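Local structure of L-arabinose ABC transporter, periplasmic L-arabinose-binding protein (Burkholderia thailandensis, 4KZK) at residues 37-46 with 67-75; 233-244 with 260-271. The protein binds galactose and probably L-arabinose in the periplasm, and probably passes them to an ABC transporter. One frame throughout, in Å; residues are numbered along the deposited sequence. Where two conformers were deposited one is given.

Interaction 1 of 2, residues 37-46 with 67-75. With GAL (beta-D-galactopyranose), chain B.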
loop_
_atom_site.group_PDB
_atom_site.type_symbol
_atom_site.label_atom_id
_atom_site.label_comp_id
_atom_site.label_asym_id
_atom_site.label_seq_id
_atom_site.Cartn_x
_atom_site.Cartn_y
_atom_site.Cartn_z
ATOM N N VAL A 37 -9.010 13.577 25.405
ATOM C CA VAL A 37 -8.192 13.521 24.158
ATOM C C VAL A 37 -8.961 12.773 23.069
ATOM O O VAL A 37 -9.564 11.725 23.322
ATOM C CB VAL A 37 -6.809 12.876 24.424
ATOM C CG1 VAL A 37 -5.991 12.776 23.141
ATOM C CG2 VAL A 37 -6.055 13.680 25.480
ATOM N N LYS A 38 -8.944 13.340 21.865
ATOM C CA LYS A 38 -9.631 12.787 20.712
ATOM C C LYS A 38 -8.725 12.930 19.502
ATOM O O LYS A 38 -8.206 14.004 19.242
ATOM C CB LYS A 38 -10.938 13.545 20.521
ATOM C CG LYS A 38 -11.936 12.875 19.606
ATOM C CD LYS A 38 -13.243 13.651 19.573
ATOM C CE LYS A 38 -14.113 13.324 20.778
ATOM N NZ LYS A 38 -15.266 14.247 20.977
ATOM N N ILE A 39 -8.515 11.817 18.797
ATOM C CA ILE A 39 -7.622 11.762 17.638
ATOM C C ILE A 39 -8.400 11.241 16.438
ATOM O O ILE A 39 -9.106 10.224 16.539
ATOM C CB ILE A 39 -6.398 10.870 17.915
ATOM C CG1 ILE A 39 -5.518 11.518 18.990
ATOM C CG2 ILE A 39 -5.576 10.652 16.648
ATOM C CD1 ILE A 39 -4.396 10.639 19.501
ATOM N N GLY A 40 -8.263 11.944 15.317
ATOM C CA GLY A 40 -8.863 11.524 14.047
ATOM C C GLY A 40 -7.922 10.612 13.311
ATOM O O GLY A 40 -6.710 10.781 13.405
ATOM N N PHE A 41 -8.472 9.632 12.592
ATOM C CA PHE A 41 -7.672 8.734 11.753
ATOM C C PHE A 41 -8.434 8.594 10.441
ATOM O O PHE A 41 -9.441 7.912 10.367
ATOM C CB PHE A 41 -7.457 7.378 12.423
ATOM C CG PHE A 41 -6.210 6.651 11.967
ATOM C CD1 PHE A 41 -6.034 6.256 10.639
ATOM C CD2 PHE A 41 -5.189 6.371 12.867
ATOM C CE1 PHE A 41 -4.877 5.589 10.250
ATOM C CE2 PHE A 41 -4.036 5.699 12.476
ATOM C CZ PHE A 41 -3.881 5.314 11.143
ATOM N N VAL A 42 -7.939 9.295 9.434
ATOM C CA VAL A 42 -8.654 9.547 8.178
ATOM C C VAL A 42 -7.940 8.773 7.090
ATOM O O VAL A 42 -6.742 8.907 6.944
ATOM C CB VAL A 42 -8.696 11.067 7.880
ATOM C CG1 VAL A 42 -9.330 11.334 6.523
ATOM C CG2 VAL A 42 -9.438 11.776 9.022
ATOM N N VAL A 43 -8.671 7.937 6.350
ATOM C CA VAL A 43 -8.063 7.063 5.340
ATOM C C VAL A 43 -8.665 7.213 3.947
ATOM O O VAL A 43 -9.874 7.409 3.787
ATOM C CB VAL A 43 -8.127 5.567 5.765
ATOM C CG1 VAL A 43 -7.459 5.367 7.118
ATOM C CG2 VAL A 43 -9.558 5.036 5.767
ATOM N N LYS A 44 -7.828 7.092 2.926
ATOM C CA LYS A 44 -8.285 7.312 1.562
ATOM C C LYS A 44 -9.238 6.240 1.034
ATOM O O LYS A 44 -10.070 6.522 0.169
ATOM C CB LYS A 44 -7.098 7.456 0.600
ATOM C CG LYS A 44 -6.168 6.266 0.566
ATOM C CD LYS A 44 -5.022 6.422 -0.433
ATOM C CE LYS A 44 -4.202 5.140 -0.483
ATOM N NZ LYS A 44 -3.034 5.157 -1.433
ATOM N N GLN A 45 -9.106 4.999 1.520
ATOM C CA GLN A 45 -9.743 3.831 0.878
ATOM C C GLN A 45 -10.196 2.818 1.913
ATOM O O GLN A 45 -9.494 1.828 2.175
ATOM C CB GLN A 45 -8.808 3.155 -0.130
ATOM C CG GLN A 45 -8.733 3.890 -1.460
ATOM C CD GLN A 45 -7.755 3.231 -2.416
ATOM O OE1 GLN A 45 -7.799 2.009 -2.614
ATOM N NE2 GLN A 45 -6.854 4.011 -2.992
ATOM N N PRO A 46 -11.389 3.013 2.472
ATOM C CA PRO A 46 -11.845 2.089 3.532
ATOM C C PRO A 46 -12.130 0.669 3.037
ATOM O O PRO A 46 -12.270 -0.220 3.859
ATOM C CB PRO A 46 -13.138 2.732 4.028
ATOM C CG PRO A 46 -13.638 3.472 2.835
ATOM C CD PRO A 46 -12.411 4.034 2.183
ATOM N N PHE A 67 -7.674 7.506 24.934
ATOM C CA PHE A 67 -8.188 8.583 24.096
ATOM C C PHE A 67 -9.343 8.034 23.255
ATOM O O PHE A 67 -9.582 6.822 23.236
ATOM C CB PHE A 67 -7.072 9.233 23.247
ATOM C CG PHE A 67 -6.493 8.341 22.180
ATOM C CD1 PHE A 67 -7.103 8.245 20.935
ATOM C CD2 PHE A 67 -5.316 7.633 22.404
ATOM C CE1 PHE A 67 -6.572 7.433 19.942
ATOM C CE2 PHE A 67 -4.777 6.813 21.419
ATOM C CZ PHE A 67 -5.406 6.716 20.183
ATOM N N THR A 68 -10.073 8.936 22.606
ATOM C CA THR A 68 -11.218 8.594 21.770
ATOM C C THR A 68 -10.781 8.672 20.309
ATOM O O THR A 68 -10.276 9.707 19.857
ATOM C CB THR A 68 -12.385 9.570 22.005
ATOM O OG1 THR A 68 -12.932 9.353 23.317
ATOM C CG2 THR A 68 -13.482 9.404 20.939
ATOM N N LEU A 69 -10.953 7.571 19.573
ATOM C CA LEU A 69 -10.621 7.533 18.158
ATOM C C LEU A 69 -11.847 7.877 17.329
ATOM O O LEU A 69 -12.939 7.370 17.565
ATOM C CB LEU A 69 -10.132 6.140 17.787
ATOM C CG LEU A 69 -9.573 5.948 16.382
ATOM C CD1 LEU A 69 -8.172 6.535 16.288
ATOM C CD2 LEU A 69 -9.574 4.466 16.028
ATOM N N VAL A 70 -11.658 8.751 16.343
ATOM C CA VAL A 70 -12.697 9.041 15.356
ATOM C C VAL A 70 -12.191 8.597 13.990
ATOM O O VAL A 70 -11.245 9.176 13.447
ATOM C CB VAL A 70 -13.081 10.533 15.329
ATOM C CG1 VAL A 70 -14.196 10.809 14.308
ATOM C CG2 VAL A 70 -13.476 11.011 16.720
ATOM N N LYS A 71 -12.841 7.569 13.452
ATOM C CA LYS A 71 -12.452 6.955 12.162
ATOM C C LYS A 71 -13.285 7.534 11.028
ATOM O O LYS A 71 -14.507 7.484 11.062
ATOM C CB LYS A 71 -12.700 5.448 12.226
ATOM C CG LYS A 71 -11.871 4.713 13.250
ATOM C CD LYS A 71 -12.184 3.224 13.294
ATOM C CE LYS A 71 -13.598 2.947 13.767
ATOM N NZ LYS A 71 -13.771 1.517 14.143
ATOM N N ILE A 72 -12.619 8.111 10.026
ATOM C CA ILE A 72 -13.328 8.722 8.886
ATOM C C ILE A 72 -12.689 8.313 7.561
ATOM O O ILE A 72 -11.471 8.338 7.403
ATOM C CB ILE A 72 -13.375 10.273 8.999
ATOM C CG1 ILE A 72 -13.908 10.703 10.375
ATOM C CG2 ILE A 72 -14.284 10.862 7.918
ATOM C CD1 ILE A 72 -13.744 12.185 10.633
ATOM N N ALA A 73 -13.543 7.921 6.619
ATOM C CA ALA A 73 -13.136 7.628 5.247
ATOM C C ALA A 73 -13.227 8.905 4.434
ATOM O O ALA A 73 -14.235 9.641 4.507
ATOM C CB ALA A 73 -14.042 6.567 4.642
ATOM N N ALA A 74 -12.175 9.180 3.665
ATOM C CA ALA A 74 -12.157 10.378 2.823
ATOM C C ALA A 74 -11.455 10.059 1.506
ATOM O O ALA A 74 -10.246 10.283 1.357
ATOM C CB ALA A 74 -11.477 11.509 3.549
ATOM N N PRO A 75 -12.218 9.529 0.523
ATOM C CA PRO A 75 -11.589 9.133 -0.747
ATOM C C PRO A 75 -11.387 10.245 -1.775
ATOM O O PRO A 75 -10.937 9.982 -2.881
ATOM C CB PRO A 75 -12.528 8.053 -1.285
ATOM C CG PRO A 75 -13.378 7.638 -0.136
ATOM C CD PRO A 75 -13.536 8.895 0.678
HETATM C C1 GAL B . -0.795 2.900 0.529
HETATM C C2 GAL B . -1.619 1.820 -0.168
HETATM C C3 GAL B . -2.008 0.763 0.874
HETATM C C4 GAL B . -0.758 0.258 1.588
HETATM C C5 GAL B . -0.030 1.436 2.208
HETATM C C6 GAL B . 1.265 1.006 2.886
HETATM O O1 GAL B . -0.348 3.795 -0.470
HETATM O O2 GAL B . -2.767 2.427 -0.716
HETATM O O3 GAL B . -2.730 -0.320 0.273
HETATM O O4 GAL B . 0.068 -0.464 0.707
HETATM O O5 GAL B . 0.337 2.331 1.167
HETATM O O6 GAL B . 1.931 2.122 3.453
#
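Phe41 O is gripped from two quarters: Ile72 N donates to it over 3.2 Å, coming in 35° out of the carbonyl plane rather than on a lone pair, and the indole NE1 of Trp55 in helix 49-65 supplies the other bond. It is one link in a regular parallel pairing of strands 38-43 and 68-73, where the odd-numbered residues from Ile39 to Val43 donate and accept on the 67-75 side. Seven backbone bonds join the pair, from Thr68 N to Val37 O at the start to Ala74 N to Val43 O, 2.9 Å, at the end.

On the face that carries Ile39, the Phe67 ring turns one face to that side chain. CD1 of Ile39 sits 3.9 Å from the ring centroid, 10° off the normal, a CH-pi contact over the middle of the face. The other face of the sheet carries Lys38, Thr68, Val70, Val42 and Ile72. Lys38 runs alongside Thr68, its CG meeting Val70 CG2 at 3.8 Å before the chain bends at chi3 and sends NZ to Gln90 O. Further on, Val42 CG1 touches Ala74 CB at 3.7 Å.

Past the strand end, Lys44 turns its CG between backbone N and carbonyl carbon (chi1 59°) and then runs fully extended to the sugar. Its NZ donates to galactose O2 at 2.8 Å and to O1 at 3.2 Å, while Asp124 forms a salt bridge with the same ammonium group.

The two strands belong to a beta-alpha-beta unit with helix 49-65 as the crossover. Strand 94-98 pairs with the other edge of 38-43, helix 77-89 covers Val70, Ile72 and Ala74, and helices 49-65 and 291-308 cover the face with Ile39 and Phe41.

Interaction 2 of 2, residues 233-244 with 260-271. With GAL (beta-D-galactopyranose), chain B.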
loop_
_atom_site.group_PDB
_atom_site.type_symbol
_atom_site.label_atom_id
_atom_site.label_comp_id
_atom_site.label_asym_id
_atom_site.label_seq_id
_atom_site.Cartn_x
_atom_site.Cartn_y
_atom_site.Cartn_z
ATOM N N TRP A 233 3.965 -14.981 -17.619
ATOM C CA TRP A 233 3.917 -13.618 -17.087
ATOM C C TRP A 233 4.248 -13.535 -15.619
ATOM O O TRP A 233 3.980 -14.460 -14.869
ATOM C CB TRP A 233 2.514 -13.041 -17.223
ATOM C CG TRP A 233 2.126 -12.616 -18.589
ATOM C CD1 TRP A 233 1.473 -13.367 -19.524
ATOM C CD2 TRP A 233 2.335 -11.325 -19.169
ATOM N NE1 TRP A 233 1.287 -12.620 -20.669
ATOM C CE2 TRP A 233 1.780 -11.357 -20.466
ATOM C CE3 TRP A 233 2.910 -10.131 -18.710
ATOM C CZ2 TRP A 233 1.810 -10.246 -21.318
ATOM C CZ3 TRP A 233 2.933 -9.033 -19.551
ATOM C CH2 TRP A 233 2.388 -9.098 -20.845
ATOM N N VAL A 234 4.775 -12.384 -15.219
ATOM C CA VAL A 234 4.822 -12.000 -13.815
ATOM C C VAL A 234 4.145 -10.642 -13.698
ATOM O O VAL A 234 4.053 -9.888 -14.690
ATOM C CB VAL A 234 6.268 -11.973 -13.256
ATOM C CG1 VAL A 234 6.975 -13.314 -13.459
ATOM C CG2 VAL A 234 7.086 -10.870 -13.889
ATOM N N ALA A 235 3.635 -10.339 -12.508
ATOM C CA ALA A 235 2.907 -9.097 -12.332
ATOM C C ALA A 235 3.025 -8.601 -10.919
ATOM O O ALA A 235 3.175 -9.382 -9.980
ATOM C CB ALA A 235 1.438 -9.268 -12.713
ATOM N N PHE A 236 2.910 -7.292 -10.767
ATOM C CA PHE A 236 2.980 -6.652 -9.472
ATOM C C PHE A 236 2.494 -5.236 -9.626
ATOM O O PHE A 236 2.527 -4.657 -10.711
ATOM C CB PHE A 236 4.438 -6.673 -8.969
ATOM C CG PHE A 236 5.432 -6.203 -10.004
ATOM C CD1 PHE A 236 5.962 -7.098 -10.925
ATOM C CD2 PHE A 236 5.790 -4.865 -10.099
ATOM C CE1 PHE A 236 6.840 -6.683 -11.903
ATOM C CE2 PHE A 236 6.672 -4.453 -11.072
ATOM C CZ PHE A 236 7.201 -5.355 -11.977
ATOM N N GLY A 237 2.111 -4.655 -8.515
ATOM C CA GLY A 237 1.678 -3.271 -8.505
ATOM C C GLY A 237 2.180 -2.522 -7.298
ATOM O O GLY A 237 3.343 -2.659 -6.872
ATOM N N SER A 238 1.325 -1.696 -6.751
ATOM C CA SER A 238 1.651 -0.947 -5.556
ATOM C C SER A 238 1.166 -1.662 -4.297
ATOM O O SER A 238 1.641 -1.370 -3.208
ATOM C CB SER A 238 1.064 0.454 -5.622
ATOM O OG SER A 238 -0.335 0.421 -5.784
ATOM N N ASN A 239 0.203 -2.570 -4.450
ATOM C CA ASN A 239 -0.374 -3.270 -3.303
ATOM C C ASN A 239 -1.082 -4.534 -3.750
ATOM O O ASN A 239 -1.128 -4.846 -4.937
ATOM C CB ASN A 239 -1.292 -2.343 -2.466
ATOM C CG ASN A 239 -2.557 -1.916 -3.201
ATOM O OD1 ASN A 239 -2.797 -2.297 -4.338
ATOM N ND2 ASN A 239 -3.371 -1.107 -2.539
ATOM N N ASP A 240 -1.633 -5.275 -2.785
ATOM C CA ASP A 240 -2.386 -6.493 -3.088
ATOM C C ASP A 240 -3.576 -6.224 -4.004
ATOM O O ASP A 240 -3.871 -7.022 -4.915
ATOM C CB ASP A 240 -2.892 -7.182 -1.803
ATOM C CG ASP A 240 -1.785 -7.724 -0.932
ATOM O OD1 ASP A 240 -0.725 -8.057 -1.461
ATOM O OD2 ASP A 240 -1.982 -7.840 0.303
ATOM N N ASP A 241 -4.284 -5.135 -3.749
ATOM C CA ASP A 241 -5.501 -4.833 -4.482
ATOM C C ASP A 241 -5.260 -4.665 -5.972
ATOM O O ASP A 241 -5.963 -5.246 -6.790
ATOM C CB ASP A 241 -6.128 -3.566 -3.912
ATOM C CG ASP A 241 -6.406 -3.667 -2.417
ATOM O OD1 ASP A 241 -5.597 -4.274 -1.716
ATOM O OD2 ASP A 241 -7.370 -3.033 -1.954
ATOM N N THR A 242 -4.242 -3.889 -6.317
ATOM C CA THR A 242 -3.880 -3.672 -7.706
ATOM C C THR A 242 -3.354 -4.973 -8.302
ATOM O O THR A 242 -3.791 -5.377 -9.354
ATOM C CB THR A 242 -2.890 -2.497 -7.860
ATOM O OG1 THR A 242 -1.774 -2.636 -6.971
ATOM C CG2 THR A 242 -3.601 -1.236 -7.530
ATOM N N THR A 243 -2.469 -5.657 -7.597
ATOM C CA THR A 243 -1.918 -6.920 -8.064
ATOM C C THR A 243 -2.991 -7.914 -8.430
ATOM O O THR A 243 -2.927 -8.566 -9.484
ATOM C CB THR A 243 -0.909 -7.494 -7.036
ATOM O OG1 THR A 243 0.131 -6.523 -6.823
ATOM C CG2 THR A 243 -0.287 -8.779 -7.530
ATOM N N VAL A 244 -4.007 -8.040 -7.569
ATOM C CA VAL A 244 -5.106 -8.999 -7.799
ATOM C C VAL A 244 -5.894 -8.612 -9.046
ATOM O O VAL A 244 -6.438 -9.465 -9.750
ATOM C CB VAL A 244 -6.068 -9.067 -6.591
ATOM C CG1 VAL A 244 -7.461 -9.579 -6.996
ATOM C CG2 VAL A 244 -5.458 -9.918 -5.512
ATOM N N MET A 260 1.317 -17.554 -14.556
ATOM C CA MET A 260 1.341 -16.227 -13.904
ATOM C C MET A 260 1.940 -16.314 -12.506
ATOM O O MET A 260 1.474 -17.099 -11.694
ATOM C CB MET A 260 -0.077 -15.647 -13.797
ATOM C CG MET A 260 -0.205 -14.405 -12.892
ATOM S SD MET A 260 0.667 -12.936 -13.486
ATOM C CE MET A 260 -0.318 -12.386 -14.873
ATOM N N ILE A 261 2.958 -15.503 -12.228
ATOM C CA ILE A 261 3.453 -15.331 -10.849
ATOM C C ILE A 261 3.295 -13.865 -10.467
ATOM O O ILE A 261 3.999 -13.005 -10.993
ATOM C CB ILE A 261 4.924 -15.761 -10.699
ATOM C CG1 ILE A 261 5.079 -17.226 -11.096
ATOM C CG2 ILE A 261 5.404 -15.527 -9.279
ATOM C CD1 ILE A 261 6.520 -17.636 -11.259
ATOM N N ALA A 262 2.373 -13.594 -9.557
ATOM C CA ALA A 262 2.086 -12.244 -9.117
ATOM C C ALA A 262 2.324 -12.134 -7.630
ATOM O O ALA A 262 1.921 -13.012 -6.880
ATOM C CB ALA A 262 0.641 -11.890 -9.450
ATOM N N VAL A 263 2.974 -11.047 -7.212
ATOM C CA VAL A 263 3.266 -10.833 -5.788
ATOM C C VAL A 263 2.858 -9.416 -5.431
ATOM O O VAL A 263 3.251 -8.457 -6.108
ATOM C CB VAL A 263 4.765 -11.081 -5.471
ATOM C CG1 VAL A 263 5.125 -10.651 -4.049
ATOM C CG2 VAL A 263 5.114 -12.532 -5.702
ATOM N N GLY A 264 2.054 -9.296 -4.389
ATOM C CA GLY A 264 1.572 -8.017 -3.915
ATOM C C GLY A 264 2.351 -7.438 -2.762
ATOM O O GLY A 264 3.432 -7.929 -2.419
ATOM N N ILE A 265 1.792 -6.364 -2.211
ATOM C CA ILE A 265 2.280 -5.697 -1.002
ATOM C C ILE A 265 1.078 -5.433 -0.091
ATOM O O ILE A 265 0.048 -4.945 -0.572
ATOM C CB ILE A 265 2.994 -4.374 -1.314
ATOM C CG1 ILE A 265 4.230 -4.635 -2.174
ATOM C CG2 ILE A 265 3.336 -3.635 -0.037
ATOM C CD1 ILE A 265 4.786 -3.371 -2.801
ATOM N N ASN A 266 1.238 -5.825 1.179
ATOM C CA ASN A 266 0.394 -5.549 2.362
ATOM C C ASN A 266 0.260 -6.797 3.208
ATOM O O ASN A 266 0.499 -6.767 4.386
ATOM C CB ASN A 266 -0.997 -5.032 2.048
ATOM C CG ASN A 266 -1.009 -3.609 1.574
ATOM O OD1 ASN A 266 -0.014 -2.895 1.690
ATOM N ND2 ASN A 266 -2.162 -3.169 1.066
ATOM N N GLY A 267 -0.106 -7.898 2.572
ATOM C CA GLY A 267 -0.317 -9.157 3.278
ATOM C C GLY A 267 -1.561 -9.185 4.153
ATOM O O GLY A 267 -1.675 -9.981 5.092
ATOM N N SER A 268 -2.514 -8.292 3.841
ATOM C CA SER A 268 -3.799 -8.206 4.532
ATOM C C SER A 268 -4.855 -9.048 3.794
ATOM O O SER A 268 -4.511 -10.001 3.075
ATOM C CB SER A 268 -4.223 -6.741 4.668
ATOM O OG SER A 268 -5.383 -6.588 5.456
ATOM N N GLN A 269 -6.130 -8.728 3.987
ATOM C CA GLN A 269 -7.191 -9.659 3.613
ATOM C C GLN A 269 -7.316 -9.949 2.125
ATOM O O GLN A 269 -7.807 -10.994 1.769
ATOM C CB GLN A 269 -8.535 -9.181 4.195
ATOM C CG GLN A 269 -8.531 -9.025 5.728
ATOM C CD GLN A 269 -8.212 -10.301 6.483
ATOM O OE1 GLN A 269 -7.427 -10.330 7.453
ATOM N NE2 GLN A 269 -8.773 -11.360 6.035
ATOM N N VAL A 270 -6.853 -9.058 1.255
ATOM C CA VAL A 270 -6.874 -9.368 -0.170
ATOM C C VAL A 270 -5.904 -10.521 -0.481
ATOM O O VAL A 270 -6.236 -11.433 -1.226
ATOM C CB VAL A 270 -6.549 -8.133 -1.032
ATOM C CG1 VAL A 270 -6.428 -8.506 -2.496
ATOM C CG2 VAL A 270 -7.589 -7.030 -0.843
ATOM N N ALA A 271 -4.732 -10.517 0.152
ATOM C CA ALA A 271 -3.766 -11.607 -0.015
ATOM C C ALA A 271 -4.354 -12.872 0.578
ATOM O O ALA A 271 -4.322 -13.955 -0.021
ATOM C CB ALA A 271 -2.463 -11.262 0.687
HETATM C C1 GAL B . -0.795 2.900 0.529
HETATM C C2 GAL B . -1.619 1.820 -0.168
HETATM C C3 GAL B . -2.008 0.763 0.874
HETATM C C4 GAL B . -0.758 0.258 1.588
HETATM C C5 GAL B . -0.030 1.436 2.208
HETATM C C6 GAL B . 1.265 1.006 2.886
HETATM O O1 GAL B . -0.348 3.795 -0.470
HETATM O O2 GAL B . -2.767 2.427 -0.716
HETATM O O3 GAL B . -2.730 -0.320 0.273
HETATM O O4 GAL B . 0.068 -0.464 0.707
HETATM O O5 GAL B . 0.337 2.331 1.167
HETATM O O6 GAL B . 1.931 2.122 3.453
HETATM O O HOH W 1 3.290 -5.664 -5.811
HETATM O O HOH W 2 -4.359 -7.179 1.464
HETATM O O HOH W 3 -4.740 -4.494 0.763
#
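Asp240 reaches across to the turn at 265-268. Its OD2 accepts from Gly267 N, 2.9 Å, on the syn side of the carboxylate and also accepts a hydrogen bond from water 2, while Asp240 OD1 is hydrogen-bonded to Ser286 OG. CG lies beside the backbone N (chi1 -66°), a torsion that carries the carboxylate over Gly264, whose CA is 3.4 Å from Asp240 OD1. Asp240 N meanwhile donates to Ile265 O at 2.8 Å.

Asn239 is the N-cap of the helix that follows. A chi1 of 67° tucks its CG back over its own main chain, and Asn239 OD1 accepts from Thr242 N over 2.9 Å. That bond fixes the amide's rotation and aims Asn239 ND2 at galactose O3, 3.0 Å away. Asn266 comes to the same sugar from the other segment: Asn266 OD1 accepts from galactose O4 at 2.6 Å, and Asn266 ND2 donates to galactose O3 and to water 3, which in turn donates to Asp241 OD1. Its amide plane stands 73° from the Asp240 carboxylate.

At the far end, Met260 folds back on itself, laying SD against Ala235 CB (3.8 Å) and CE against Trp233 CB (3.7 Å).

Strands 233-236 and 260-264, joined through helix 240-252 as a beta-alpha-beta unit, lie between strands 170-175 and 283-288. Helix 144-161 covers Val234, Ile261, Val263 and Ile265; Phe283 packs against Asp240, Thr243 and Val244.

Overall arrangement
From the N terminus, interaction 1 comes first: the chain leaves strand 38-43, crosses through helix 49-65 and returns at 67-75, closing a short loop at one outer edge of the sheet. Interaction 2 opens much later and closes a second such loop, through helix 240-252, so the two follow in series and neither nests nor crosses. Their centres are about 26 Å apart on opposite sides of the chain's centre, and their nearest atoms about 5 Å apart without touching. Between them lies the galactose, held by Lys44 from one and by Asn239 and Asn266 from the other, consistent with the two-lobed cleft of periplasmic sugar-binding proteins.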